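Local coordinates for protein 6-aminohexanoate-cyclic-dimer hydrolase (PDB 3A2Q) that hydrolyses the cyclic dimer of 6-aminohexanoate, a nylon-6 by-product, to the linear dimer, and acts as an amidase-family enzyme of nylon oligomer degradation, at residues R24-E29 and R54-A60; I47-K52 and S78-I82; N139-R145 and M442-P448; L263-P267 and D297-E301; D382-T388 and G450-A456. The protein carries 1 engineered substitution. One frame throughout, in Å; residues are numbered along the deposited sequence.

Interaction 1: R24-E29 and R54-A60; sequences RTELLE and RRESELA
Two antiparallel helices pack side by side: the first turns of helix 24-42 lie against the last turns of helix 50-59. Their local axes run at 151° and come no closer than 10.2 Å, with R24 opposite S57 (CA-CA 6.4 Å) and L28 opposite R54 (7.5 Å). R24 leaves its helix with chi1 m and then fully extended (t, t), so that its guanidinium reaches the C-terminal end of the partner helix. There NH1 donates to S57 O at 3.2 Å and, weakly, to A60 O at 2.6 Å, A60 being the residue at which helical phi/psi is lost. S57, with chi1 t, points its hydroxyl into the gap; one water joins S57 OG to R24 O and a second joins it to T25 OG1. L28, its chi1 off-well at -147° and chi2 t, lays CD1 3.5 Å from S57 CB and 3.7 Å from R54 CA, and it also packs on L115 of strand 113-118. At the far end E29 curls back (m, m) and R54 stretches out (m, t, t) into a two-pronged salt bridge: R54 NE to E29 OE2 at 2.9 Å and R54 NH2 to E29 OE1 at 3.1 Å.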
# COMPACT_ATOMS: atom_id res chain seq x y z
N ARG A 24 5.21 14.07 24.88
CA ARG A 24 4.73 14.18 23.51
C ARG A 24 5.69 14.99 22.67
O ARG A 24 5.86 14.74 21.47
CB ARG A 24 3.35 14.84 23.47
CG ARG A 24 2.30 14.12 24.30
CD ARG A 24 0.95 14.80 24.17
NE ARG A 24 -0.07 14.08 24.92
CZ ARG A 24 -1.37 14.38 24.88
NH1 ARG A 24 -1.80 15.38 24.12
NH2 ARG A 24 -2.23 13.67 25.59
N THR A 25 6.32 15.98 23.30
CA THR A 25 7.27 16.85 22.62
C THR A 25 8.57 16.10 22.37
O THR A 25 9.18 16.26 21.32
CB THR A 25 7.59 18.09 23.47
OG1 THR A 25 6.37 18.67 23.94
CG2 THR A 25 8.34 19.11 22.64
N GLU A 26 8.97 15.29 23.34
CA GLU A 26 10.20 14.51 23.21
C GLU A 26 10.08 13.56 22.02
O GLU A 26 10.92 13.58 21.11
CB GLU A 26 10.46 13.71 24.49
CG GLU A 26 11.07 14.53 25.62
CD GLU A 26 11.28 13.73 26.88
OE1 GLU A 26 12.06 14.17 27.75
OE2 GLU A 26 10.66 12.65 27.02
N LEU A 27 9.04 12.73 22.03
CA LEU A 27 8.82 11.78 20.95
C LEU A 27 8.74 12.49 19.60
O LEU A 27 9.41 12.10 18.65
CB LEU A 27 7.52 11.00 21.20
CG LEU A 27 7.13 9.96 20.14
CD1 LEU A 27 8.22 8.91 20.01
CD2 LEU A 27 5.81 9.32 20.53
N LEU A 28 7.93 13.54 19.54
CA LEU A 28 7.76 14.31 18.31
C LEU A 28 9.06 14.95 17.85
O LEU A 28 9.43 14.84 16.68
CB LEU A 28 6.71 15.40 18.51
CG LEU A 28 5.83 15.77 17.31
CD1 LEU A 28 5.08 17.05 17.62
CD2 LEU A 28 6.66 15.95 16.05
N GLU A 29 9.75 15.64 18.76
CA GLU A 29 11.01 16.30 18.41
C GLU A 29 12.10 15.28 18.09
O GLU A 29 12.95 15.52 17.24
CB GLU A 29 11.46 17.22 19.55
CG GLU A 29 10.55 18.41 19.78
CD GLU A 29 10.30 19.21 18.52
OE1 GLU A 29 11.24 19.36 17.71
OE2 GLU A 29 9.17 19.71 18.33
N ARG A 54 3.24 19.66 15.43
CA ARG A 54 3.49 20.24 16.74
C ARG A 54 2.23 20.79 17.39
O ARG A 54 2.09 20.73 18.61
CB ARG A 54 4.56 21.33 16.63
CG ARG A 54 5.97 20.77 16.53
CD ARG A 54 6.96 21.81 16.02
NE ARG A 54 8.32 21.30 16.02
CZ ARG A 54 9.27 21.69 15.18
NH1 ARG A 54 9.00 22.61 14.26
NH2 ARG A 54 10.49 21.17 15.26
N ARG A 55 1.32 21.32 16.58
CA ARG A 55 0.07 21.87 17.11
C ARG A 55 -0.84 20.73 17.54
O ARG A 55 -1.44 20.78 18.62
CB ARG A 55 -0.66 22.68 16.04
CG ARG A 55 0.19 23.66 15.24
CD ARG A 55 -0.65 24.21 14.09
NE ARG A 55 0.16 24.88 13.08
CZ ARG A 55 -0.32 25.30 11.91
NH1 ARG A 55 -1.59 25.10 11.60
NH2 ARG A 55 0.49 25.90 11.04
N GLU A 56 -0.96 19.72 16.69
CA GLU A 56 -1.82 18.57 16.98
C GLU A 56 -1.33 17.79 18.19
O GLU A 56 -2.13 17.24 18.94
CB GLU A 56 -1.90 17.64 15.77
CG GLU A 56 -2.27 18.33 14.47
CD GLU A 56 -2.51 17.36 13.33
OE1 GLU A 56 -1.89 16.27 13.32
OE2 GLU A 56 -3.32 17.68 12.44
N SER A 57 -0.02 17.74 18.38
CA SER A 57 0.54 17.00 19.51
C SER A 57 0.07 17.54 20.85
O SER A 57 -0.21 16.77 21.78
CB SER A 57 2.07 17.03 19.46
OG SER A 57 2.61 16.30 20.55
N GLU A 58 -0.02 18.86 20.96
CA GLU A 58 -0.46 19.48 22.20
C GLU A 58 -1.93 19.15 22.48
O GLU A 58 -2.32 18.98 23.64
CB GLU A 58 -0.28 21.00 22.12
CG GLU A 58 1.15 21.43 21.78
CD GLU A 58 1.30 22.94 21.71
OE1 GLU A 58 0.56 23.59 20.94
OE2 GLU A 58 2.17 23.48 22.42
N LEU A 59 -2.72 19.05 21.42
CA LEU A 59 -4.15 18.77 21.55
C LEU A 59 -4.52 17.29 21.45
O LEU A 59 -5.59 16.88 21.90
CB LEU A 59 -4.90 19.56 20.47
CG LEU A 59 -4.61 21.06 20.42
CD1 LEU A 59 -5.20 21.67 19.17
CD2 LEU A 59 -5.16 21.73 21.67
N ALA A 60 -3.64 16.48 20.86
CA ALA A 60 -3.88 15.06 20.67
C ALA A 60 -4.42 14.33 21.89
O ALA A 60 -4.02 14.60 23.02
CB ALA A 60 -2.60 14.37 20.19
O HOH W 1 3.86 14.19 19.94
O HOH W 2 3.98 18.25 21.97

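Interaction 2: I47-K52 and S78-I82; sequences IPLFEK and SQGDI
A salt bridge, with a small apolar contact beside it, joins the start of helix 50-59, and the end of strand 45-48 before it, to the loop that follows strand 68-72. S78 to D81 form a beta turn, closed by D81 N to S78 O at 3.2 Å, with G80 at phi/psi 74/2, a conformation that favours glycine. On the other side the chain turns a corner at I47, and L49 takes the N-cap position of the helix. The nearest CA pairs are I47 with I82 (7.5 Å) and L49 with D81 (8.3 Å). K52 runs out from the first helical turn with chi angles t, t, m, t, and its NZ donates to D81 OD2 at 2.7 Å and to Q79 O at 3.0 Å. D81 OD2 (chi1 m) also accepts S78 OG at 2.6 Å. L49 (m, t) lays CD2 3.6 Å from D81 OD1, and I47 (m, t) brings CD1 to 3.9 Å from I82 CG2. Both segments also bond to K117, through I47 and I82 O. The motif is a type II turn with glycine at its third position, its Q79 carbonyl and D81 carboxylate bonded to K52, beside edge strand 45-48 of the sheet.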
# COMPACT_ATOMS: atom_id res chain seq x y z
N ILE A 47 6.92 16.29 1.81
CA ILE A 47 6.26 17.48 2.34
C ILE A 47 6.17 17.39 3.85
O ILE A 47 5.20 16.87 4.39
CB ILE A 47 4.82 17.62 1.79
CG1 ILE A 47 4.84 17.65 0.26
CG2 ILE A 47 4.19 18.90 2.33
CD1 ILE A 47 3.47 17.51 -0.37
N PRO A 48 7.20 17.90 4.55
CA PRO A 48 7.19 17.86 6.02
C PRO A 48 6.10 18.77 6.56
O PRO A 48 5.82 19.82 5.98
CB PRO A 48 8.59 18.34 6.39
CG PRO A 48 8.98 19.20 5.24
CD PRO A 48 8.48 18.43 4.05
N LEU A 49 5.48 18.36 7.66
CA LEU A 49 4.43 19.14 8.30
C LEU A 49 4.72 19.19 9.79
O LEU A 49 3.86 18.88 10.62
CB LEU A 49 3.06 18.49 8.07
CG LEU A 49 2.61 18.32 6.62
CD1 LEU A 49 1.33 17.50 6.58
CD2 LEU A 49 2.40 19.68 5.98
N PHE A 50 5.95 19.58 10.13
CA PHE A 50 6.37 19.64 11.53
C PHE A 50 5.57 20.61 12.39
O PHE A 50 5.30 20.33 13.56
CB PHE A 50 7.86 19.97 11.62
CG PHE A 50 8.73 19.05 10.79
CD1 PHE A 50 8.49 17.68 10.76
CD2 PHE A 50 9.80 19.56 10.06
CE1 PHE A 50 9.31 16.83 10.02
CE2 PHE A 50 10.62 18.72 9.32
CZ PHE A 50 10.37 17.35 9.29
N GLU A 51 5.18 21.75 11.83
CA GLU A 51 4.40 22.71 12.61
C GLU A 51 3.02 22.16 12.95
O GLU A 51 2.61 22.20 14.11
CB GLU A 51 4.28 24.04 11.85
CG GLU A 51 5.63 24.69 11.57
CD GLU A 51 6.47 24.91 12.83
OE1 GLU A 51 7.65 25.28 12.70
OE2 GLU A 51 5.94 24.72 13.95
N LYS A 52 2.31 21.64 11.95
CA LYS A 52 1.00 21.07 12.21
C LYS A 52 1.15 19.93 13.20
O LYS A 52 0.37 19.79 14.14
CB LYS A 52 0.36 20.54 10.93
CG LYS A 52 -0.90 19.72 11.19
CD LYS A 52 -1.62 19.30 9.91
CE LYS A 52 -2.34 20.47 9.26
NZ LYS A 52 -3.21 20.03 8.14
N SER A 78 -5.05 16.62 3.27
CA SER A 78 -5.07 17.26 4.58
C SER A 78 -5.33 18.75 4.38
O SER A 78 -4.72 19.38 3.51
CB SER A 78 -3.74 17.03 5.31
OG SER A 78 -2.65 17.41 4.50
N GLN A 79 -6.25 19.30 5.17
CA GLN A 79 -6.64 20.70 5.06
C GLN A 79 -5.50 21.71 5.13
O GLN A 79 -4.67 21.67 6.03
CB GLN A 79 -7.67 21.02 6.15
CG GLN A 79 -8.24 22.42 6.08
CD GLN A 79 -9.36 22.63 7.09
OE1 GLN A 79 -9.15 22.49 8.30
NE2 GLN A 79 -10.54 22.97 6.60
N GLY A 80 -5.47 22.61 4.15
CA GLY A 80 -4.45 23.65 4.10
C GLY A 80 -3.05 23.23 3.69
O GLY A 80 -2.15 24.06 3.66
N ASP A 81 -2.86 21.95 3.37
CA ASP A 81 -1.54 21.48 2.98
C ASP A 81 -1.36 21.25 1.48
O ASP A 81 -2.32 21.00 0.75
CB ASP A 81 -1.20 20.20 3.74
CG ASP A 81 -1.29 20.37 5.24
OD1 ASP A 81 -0.79 21.40 5.74
OD2 ASP A 81 -1.85 19.48 5.91
N ILE A 82 -0.11 21.34 1.04
CA ILE A 82 0.24 21.14 -0.36
C ILE A 82 -0.24 19.77 -0.85
O ILE A 82 -0.10 18.77 -0.14
CB ILE A 82 1.77 21.23 -0.55
CG1 ILE A 82 2.25 22.66 -0.25
CG2 ILE A 82 2.15 20.84 -1.97
CD1 ILE A 82 1.74 23.69 -1.24

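Interaction 3: N139-R145 and M442-P448; sequences NPWNLGR and MSSDGMP
P448 points its CG almost straight down onto the indole of W141: CG sits 3.4 Å from the centroid of the five-membered ring, 8° off its normal, in a CH-pi contact. W141 (chi1 m, chi2 80°) is also met by M442 in the m, m, m rotamer, whose SD is 4.7 Å from the six-membered ring centroid in an oblique Met-aromatic contact and whose CE lies 3.6 Å from W141 CZ3. W141 and M447 are the closest CA atoms, at 6.4 Å. Type I turns shape N139-N142 and N142-R145, and both asparagines form Asx turns, N139 OD1 accepting W141 N at 2.9 Å and N142 OD1 accepting G144 N at 3.1 Å. A third type I turn, S443-G446, has G446 at positive phi and makes the hairpin connection. M447 (m, m, m) reaches between the loops, with SD 3.5 Å from N142 CB and CE 3.6 Å from R145 CG. R145 (m, m, t) passes its guanidinium face over M447 CG and donates NH2 to D445 OD2 at 2.6 Å in a salt bridge; a water links R145 NH1 to the same OD2, and another joins N142 ND2 to D445 O. The hairpin between strands 435-442 and 448-455 thus closes on the loop leading to helix 152-159, with W141 NE1 bonded to C182 O at the end of helix 176-182 and P140 touching I42 of helix 24-42.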
# COMPACT_ATOMS: atom_id res chain seq x y z
N ASN A 139 15.66 3.12 -1.44
CA ASN A 139 15.50 2.08 -0.44
C ASN A 139 16.49 2.16 0.72
O ASN A 139 17.70 2.14 0.51
CB ASN A 139 15.60 0.71 -1.11
CG ASN A 139 14.91 -0.38 -0.31
OD1 ASN A 139 15.18 -0.55 0.88
ND2 ASN A 139 14.03 -1.12 -0.96
N PRO A 140 15.98 2.25 1.96
CA PRO A 140 16.82 2.33 3.16
C PRO A 140 17.75 1.12 3.29
O PRO A 140 18.80 1.20 3.93
CB PRO A 140 15.80 2.39 4.29
CG PRO A 140 14.58 3.01 3.64
CD PRO A 140 14.55 2.36 2.30
N TRP A 141 17.35 -0.01 2.70
CA TRP A 141 18.16 -1.22 2.76
C TRP A 141 19.30 -1.18 1.74
O TRP A 141 20.31 -1.85 1.92
CB TRP A 141 17.29 -2.46 2.53
CG TRP A 141 16.21 -2.66 3.55
CD1 TRP A 141 15.01 -2.02 3.60
CD2 TRP A 141 16.27 -3.51 4.71
NE1 TRP A 141 14.30 -2.42 4.72
CE2 TRP A 141 15.05 -3.33 5.41
CE3 TRP A 141 17.22 -4.40 5.21
CZ2 TRP A 141 14.77 -4.02 6.60
CZ3 TRP A 141 16.94 -5.08 6.40
CH2 TRP A 141 15.72 -4.88 7.08
N ASN A 142 19.11 -0.41 0.68
CA ASN A 142 20.10 -0.27 -0.39
C ASN A 142 19.69 0.95 -1.22
O ASN A 142 18.79 0.86 -2.05
CB ASN A 142 20.12 -1.52 -1.26
CG ASN A 142 21.28 -1.53 -2.22
OD1 ASN A 142 21.62 -0.52 -2.82
ND2 ASN A 142 21.90 -2.70 -2.38
N LEU A 143 20.38 2.07 -1.01
CA LEU A 143 20.06 3.32 -1.70
C LEU A 143 20.04 3.29 -3.23
O LEU A 143 19.50 4.20 -3.87
CB LEU A 143 21.01 4.42 -1.21
CG LEU A 143 20.92 4.68 0.29
CD1 LEU A 143 21.93 5.74 0.71
CD2 LEU A 143 19.50 5.11 0.66
N GLY A 144 20.62 2.26 -3.82
CA GLY A 144 20.61 2.17 -5.26
C GLY A 144 19.41 1.38 -5.76
O GLY A 144 19.25 1.18 -6.96
N ARG A 145 18.55 0.96 -4.83
CA ARG A 145 17.37 0.17 -5.18
C ARG A 145 16.05 0.91 -5.02
O ARG A 145 15.92 1.81 -4.20
CB ARG A 145 17.29 -1.10 -4.33
CG ARG A 145 18.46 -2.05 -4.45
CD ARG A 145 18.56 -2.72 -5.81
NE ARG A 145 19.61 -3.74 -5.77
CZ ARG A 145 19.40 -5.04 -5.62
NH1 ARG A 145 18.17 -5.52 -5.51
NH2 ARG A 145 20.43 -5.87 -5.55
N MET A 442 14.36 -12.40 3.21
CA MET A 442 15.47 -11.54 2.80
C MET A 442 16.17 -12.24 1.64
O MET A 442 16.34 -13.46 1.65
CB MET A 442 16.47 -11.34 3.95
CG MET A 442 15.96 -10.49 5.09
SD MET A 442 15.74 -8.76 4.63
CE MET A 442 17.44 -8.19 4.58
N SER A 443 16.58 -11.46 0.64
CA SER A 443 17.28 -12.00 -0.52
C SER A 443 18.71 -12.30 -0.12
O SER A 443 19.18 -11.84 0.93
CB SER A 443 17.30 -10.97 -1.64
OG SER A 443 18.17 -9.91 -1.29
N SER A 444 19.42 -13.06 -0.94
CA SER A 444 20.80 -13.40 -0.64
C SER A 444 21.70 -12.16 -0.65
O SER A 444 22.81 -12.18 -0.12
CB SER A 444 21.33 -14.46 -1.61
OG SER A 444 21.25 -14.03 -2.96
N ASP A 445 21.22 -11.07 -1.26
CA ASP A 445 22.03 -9.86 -1.27
C ASP A 445 21.47 -8.78 -0.34
O ASP A 445 21.66 -7.58 -0.57
CB ASP A 445 22.27 -9.34 -2.70
CG ASP A 445 21.01 -8.84 -3.38
OD1 ASP A 445 19.89 -9.12 -2.91
OD2 ASP A 445 21.16 -8.15 -4.42
N GLY A 446 20.78 -9.23 0.71
CA GLY A 446 20.24 -8.34 1.73
C GLY A 446 19.01 -7.48 1.51
O GLY A 446 18.79 -6.54 2.27
N MET A 447 18.21 -7.80 0.50
CA MET A 447 17.00 -7.03 0.22
C MET A 447 15.77 -7.76 0.77
O MET A 447 15.63 -8.96 0.61
CB MET A 447 16.84 -6.82 -1.29
CG MET A 447 17.97 -6.02 -1.94
SD MET A 447 18.23 -4.43 -1.15
CE MET A 447 16.77 -3.53 -1.68
N PRO A 448 14.85 -7.02 1.42
CA PRO A 448 13.64 -7.64 1.97
C PRO A 448 12.76 -8.33 0.93
O PRO A 448 12.64 -7.87 -0.20
CB PRO A 448 12.92 -6.46 2.64
CG PRO A 448 14.05 -5.53 3.01
CD PRO A 448 14.93 -5.60 1.78
O HOH W 3 21.71 -4.84 -0.77
O HOH W 4 18.64 -8.30 -5.47

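Interaction 4: L263-P267 and D297-E301; sequences LTHNP and DAYPE
L263, at the exit of strand 259-262, has an extended backbone and the t, p rotamer, which carries its CD1 over the face of the Y299 ring in a CH-pi contact, 4.0 Å from the centroid and 24° off the normal. The backbones are nearest here, with L263 and Y299 CA atoms 6.1 Å apart. T264 turns the chain (phi/psi -128/31), and H265 (chi1 p) starts sideways, but its ring end comes close to Y299, CE1 to Y299 CE2 3.5 Å, the two ring planes lying obliquely at 72°. P267 CB lies 3.6 Å from Y299 CE1, while a water joins P267 O and Y299 OH at 2.8 Å each. Y299 (chi1 p, chi2 91°) thus packs against L263, H265 and P267 without a direct hydrogen bond between the segments. The contact joins the loops that follow the neighbouring parallel strands 259-262 and 294-297, at the edge of the sheet, with L384 of strand 383-387 also against Y299 and R282 of helix 275-290 bridging T264 and D297.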
# COMPACT_ATOMS: atom_id res chain seq x y z
N LEU A 263 1.31 -21.19 -2.89
CA LEU A 263 1.67 -21.05 -4.29
C LEU A 263 3.14 -20.66 -4.39
O LEU A 263 3.56 -19.62 -3.87
CB LEU A 263 0.81 -19.96 -4.95
CG LEU A 263 1.13 -19.60 -6.40
CD1 LEU A 263 0.91 -20.81 -7.30
CD2 LEU A 263 0.23 -18.44 -6.85
N THR A 264 3.94 -21.50 -5.06
CA THR A 264 5.36 -21.20 -5.20
C THR A 264 5.89 -21.26 -6.64
O THR A 264 7.04 -21.61 -6.89
CB THR A 264 6.22 -22.10 -4.29
OG1 THR A 264 5.89 -23.48 -4.51
CG2 THR A 264 5.96 -21.75 -2.83
N HIS A 265 5.02 -20.92 -7.59
CA HIS A 265 5.40 -20.85 -9.00
C HIS A 265 4.44 -19.84 -9.62
O HIS A 265 3.46 -19.45 -8.98
CB HIS A 265 5.28 -22.22 -9.70
CG HIS A 265 3.88 -22.66 -9.98
ND1 HIS A 265 3.02 -23.12 -9.00
CD2 HIS A 265 3.18 -22.71 -11.14
CE1 HIS A 265 1.86 -23.44 -9.55
NE2 HIS A 265 1.93 -23.20 -10.85
N ASN A 266 4.73 -19.38 -10.83
CA ASN A 266 3.85 -18.43 -11.50
C ASN A 266 2.85 -19.24 -12.32
O ASN A 266 3.18 -19.77 -13.37
CB ASN A 266 4.65 -17.52 -12.43
CG ASN A 266 3.76 -16.67 -13.31
OD1 ASN A 266 2.57 -16.53 -13.05
ND2 ASN A 266 4.33 -16.10 -14.36
N PRO A 267 1.60 -19.33 -11.84
CA PRO A 267 0.55 -20.09 -12.52
C PRO A 267 0.20 -19.64 -13.93
O PRO A 267 -0.38 -20.40 -14.69
CB PRO A 267 -0.64 -19.99 -11.57
CG PRO A 267 -0.41 -18.70 -10.87
CD PRO A 267 1.07 -18.66 -10.64
N ASP A 297 -0.18 -27.70 -1.28
CA ASP A 297 0.19 -26.96 -2.47
C ASP A 297 -1.09 -26.84 -3.28
O ASP A 297 -1.53 -27.80 -3.93
CB ASP A 297 1.27 -27.69 -3.28
CG ASP A 297 2.64 -27.60 -2.63
OD1 ASP A 297 2.78 -26.84 -1.65
OD2 ASP A 297 3.57 -28.28 -3.10
N ALA A 298 -1.71 -25.67 -3.22
CA ALA A 298 -2.96 -25.44 -3.93
C ALA A 298 -3.18 -23.95 -4.09
O ALA A 298 -2.65 -23.15 -3.32
CB ALA A 298 -4.12 -26.06 -3.17
N TYR A 299 -3.98 -23.58 -5.08
CA TYR A 299 -4.25 -22.18 -5.33
C TYR A 299 -5.45 -22.03 -6.25
O TYR A 299 -5.83 -22.97 -6.95
CB TYR A 299 -3.02 -21.54 -5.98
CG TYR A 299 -2.66 -22.15 -7.32
CD1 TYR A 299 -3.18 -21.63 -8.51
CD2 TYR A 299 -1.80 -23.25 -7.40
CE1 TYR A 299 -2.84 -22.18 -9.74
CE2 TYR A 299 -1.47 -23.81 -8.63
CZ TYR A 299 -1.98 -23.27 -9.80
OH TYR A 299 -1.63 -23.81 -11.01
N PRO A 300 -6.09 -20.85 -6.24
CA PRO A 300 -7.26 -20.61 -7.10
C PRO A 300 -6.84 -20.75 -8.56
O PRO A 300 -5.91 -20.08 -9.01
CB PRO A 300 -7.67 -19.18 -6.75
CG PRO A 300 -7.12 -18.97 -5.36
CD PRO A 300 -5.79 -19.67 -5.40
N GLU A 301 -7.52 -21.61 -9.32
CA GLU A 301 -7.13 -21.78 -10.71
C GLU A 301 -7.25 -20.49 -11.50
O GLU A 301 -6.59 -20.32 -12.52
CB GLU A 301 -7.96 -22.88 -11.39
CG GLU A 301 -9.45 -22.66 -11.43
CD GLU A 301 -10.17 -23.76 -12.20
OE1 GLU A 301 -9.90 -24.95 -11.92
OE2 GLU A 301 -10.99 -23.43 -13.08
O HOH W 5 -1.28 -22.79 -13.56

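Interaction 5: D382-T388 and G450-A456; sequences DLLILPT and GVQIVAA
Strands 383-387 and 450-455 run antiparallel with local axes 4.6 Å apart at 155°; L384, L386 and T388 bond across to 450-455, while L383 and I385 bond on the other side. L384 and V454 form a hydrogen-bonded pair, L384 N to V454 O at 3.1 Å and V454 N to L384 O at 3.0 Å; L386 and Q452 form the next, with L386 N to Q452 O at 3.0 Å and Q452 N to L386 O at 2.7 Å. Between them I385 and I453 make a non-hydrogen-bonded pair, CA-CA 4.8 Å. Beyond P387, which has no amide hydrogen, T388 N bonds to G450 O at 3.1 Å, while P387 O finds no partner. At the other end a water takes A456 N at 2.9 Å and donates to D382 O at 2.7 Å. These are interior strands of the mixed sheet of the amidase fold: strand 435-442 borders 448-455, and 383-387 bonds to strand 259-262 and the residue after it, through R259, G261 and L263. Side-chain polar groups have other partners, T388 OG1 with S437, Q452 OE1 with R176, Q452 NE2 with F424 O and D382 OD2 with R259 N. L383 CD2 touches A455 CB at 3.6 Å on the I453 face, which helix 460-473 covers; on the opposite face L386 (p, t) brings CD2 to 4.0 Å from V454 CG2, and W377 packs on L384 and V454.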
# COMPACT_ATOMS: atom_id res chain seq x y z
N ASP A 382 -9.28 -21.52 3.37
CA ASP A 382 -9.29 -20.35 4.25
C ASP A 382 -8.26 -19.29 3.88
O ASP A 382 -8.56 -18.09 3.88
CB ASP A 382 -9.01 -20.77 5.69
CG ASP A 382 -10.10 -21.65 6.26
OD1 ASP A 382 -11.24 -21.16 6.40
OD2 ASP A 382 -9.81 -22.82 6.58
N LEU A 383 -7.05 -19.73 3.56
CA LEU A 383 -5.96 -18.80 3.24
C LEU A 383 -5.07 -19.26 2.10
O LEU A 383 -4.86 -20.46 1.89
CB LEU A 383 -5.06 -18.61 4.46
CG LEU A 383 -5.60 -18.07 5.78
CD1 LEU A 383 -4.54 -18.24 6.86
CD2 LEU A 383 -5.97 -16.62 5.63
N LEU A 384 -4.52 -18.28 1.39
CA LEU A 384 -3.58 -18.54 0.30
C LEU A 384 -2.29 -17.87 0.74
O LEU A 384 -2.32 -16.73 1.21
CB LEU A 384 -4.05 -17.91 -1.02
CG LEU A 384 -3.06 -18.06 -2.17
CD1 LEU A 384 -3.02 -19.51 -2.63
CD2 LEU A 384 -3.45 -17.16 -3.34
N ILE A 385 -1.18 -18.59 0.64
CA ILE A 385 0.13 -18.06 0.98
C ILE A 385 0.91 -18.00 -0.33
O ILE A 385 0.98 -18.99 -1.06
CB ILE A 385 0.91 -19.00 1.94
CG1 ILE A 385 0.03 -19.43 3.11
CG2 ILE A 385 2.15 -18.28 2.47
CD1 ILE A 385 -0.51 -18.30 3.93
N LEU A 386 1.49 -16.85 -0.63
CA LEU A 386 2.27 -16.70 -1.85
C LEU A 386 3.20 -15.51 -1.70
O LEU A 386 2.98 -14.65 -0.84
CB LEU A 386 1.36 -16.49 -3.06
CG LEU A 386 0.60 -15.16 -3.19
CD1 LEU A 386 -0.05 -15.10 -4.57
CD2 LEU A 386 -0.45 -15.02 -2.10
N PRO A 387 4.28 -15.45 -2.50
CA PRO A 387 5.20 -14.32 -2.40
C PRO A 387 4.45 -13.03 -2.71
O PRO A 387 3.50 -13.05 -3.49
CB PRO A 387 6.26 -14.63 -3.47
CG PRO A 387 6.20 -16.12 -3.60
CD PRO A 387 4.73 -16.43 -3.50
N THR A 388 4.84 -11.91 -2.10
CA THR A 388 4.16 -10.66 -2.39
C THR A 388 4.58 -10.20 -3.79
O THR A 388 3.73 -9.82 -4.60
CB THR A 388 4.50 -9.57 -1.36
OG1 THR A 388 4.17 -10.04 -0.05
CG2 THR A 388 3.69 -8.30 -1.64
N GLY A 450 8.86 -9.96 0.84
CA GLY A 450 7.63 -10.15 1.58
C GLY A 450 6.88 -11.43 1.26
O GLY A 450 7.02 -11.99 0.16
N VAL A 451 6.12 -11.92 2.23
CA VAL A 451 5.30 -13.11 2.05
C VAL A 451 3.86 -12.60 2.18
O VAL A 451 3.52 -11.88 3.12
CB VAL A 451 5.60 -14.18 3.12
CG1 VAL A 451 4.63 -15.34 2.97
CG2 VAL A 451 7.03 -14.68 2.95
N GLN A 452 3.03 -12.97 1.21
CA GLN A 452 1.64 -12.51 1.17
C GLN A 452 0.65 -13.56 1.65
O GLN A 452 0.78 -14.75 1.35
CB GLN A 452 1.27 -12.07 -0.26
CG GLN A 452 -0.05 -11.31 -0.36
CD GLN A 452 -0.40 -10.83 -1.77
OE1 GLN A 452 -1.25 -9.97 -1.94
NE2 GLN A 452 0.26 -11.41 -2.78
N ILE A 453 -0.35 -13.11 2.40
CA ILE A 453 -1.39 -13.99 2.91
C ILE A 453 -2.72 -13.36 2.49
O ILE A 453 -2.91 -12.15 2.67
CB ILE A 453 -1.37 -14.09 4.45
CG1 ILE A 453 0.06 -14.25 4.96
CG2 ILE A 453 -2.23 -15.26 4.90
CD1 ILE A 453 0.77 -15.45 4.43
N VAL A 454 -3.61 -14.16 1.93
CA VAL A 454 -4.91 -13.68 1.47
C VAL A 454 -6.04 -14.48 2.12
O VAL A 454 -6.04 -15.71 2.05
CB VAL A 454 -5.06 -13.84 -0.06
CG1 VAL A 454 -6.34 -13.16 -0.53
CG2 VAL A 454 -3.83 -13.26 -0.78
N ALA A 455 -7.00 -13.78 2.72
CA ALA A 455 -8.14 -14.44 3.37
C ALA A 455 -9.42 -14.15 2.59
O ALA A 455 -9.42 -13.35 1.65
CB ALA A 455 -8.27 -13.95 4.81
N ALA A 456 -10.51 -14.79 2.98
CA ALA A 456 -11.79 -14.57 2.30
C ALA A 456 -12.27 -13.14 2.49
O ALA A 456 -11.88 -12.46 3.44
CB ALA A 456 -12.83 -15.56 2.82
O HOH W 6 -10.53 -16.69 5.15

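The five contacts spread across one amidase domain built round a single mixed sheet. Interactions 1 and 2, with centres 14 Å apart, share helix 50-59, their segments alternate along the chain, and both lie at the end of the sheet near its edge strand 45-48. Interactions 4 and 5 lie on the other side of the chain's centre, their centres 11 Å apart, and touch: L263 N is 2.9 Å from I385 O. Interaction 3 adjoins interaction 5 in sequence, with centres 22 Å apart. Interactions 1 and 2 close before 3 opens, 4 falls wholly within the span of 3, and 5 crosses it, so interaction 3, whose segments are 297 residues apart, bridges the most distant parts of the sequence.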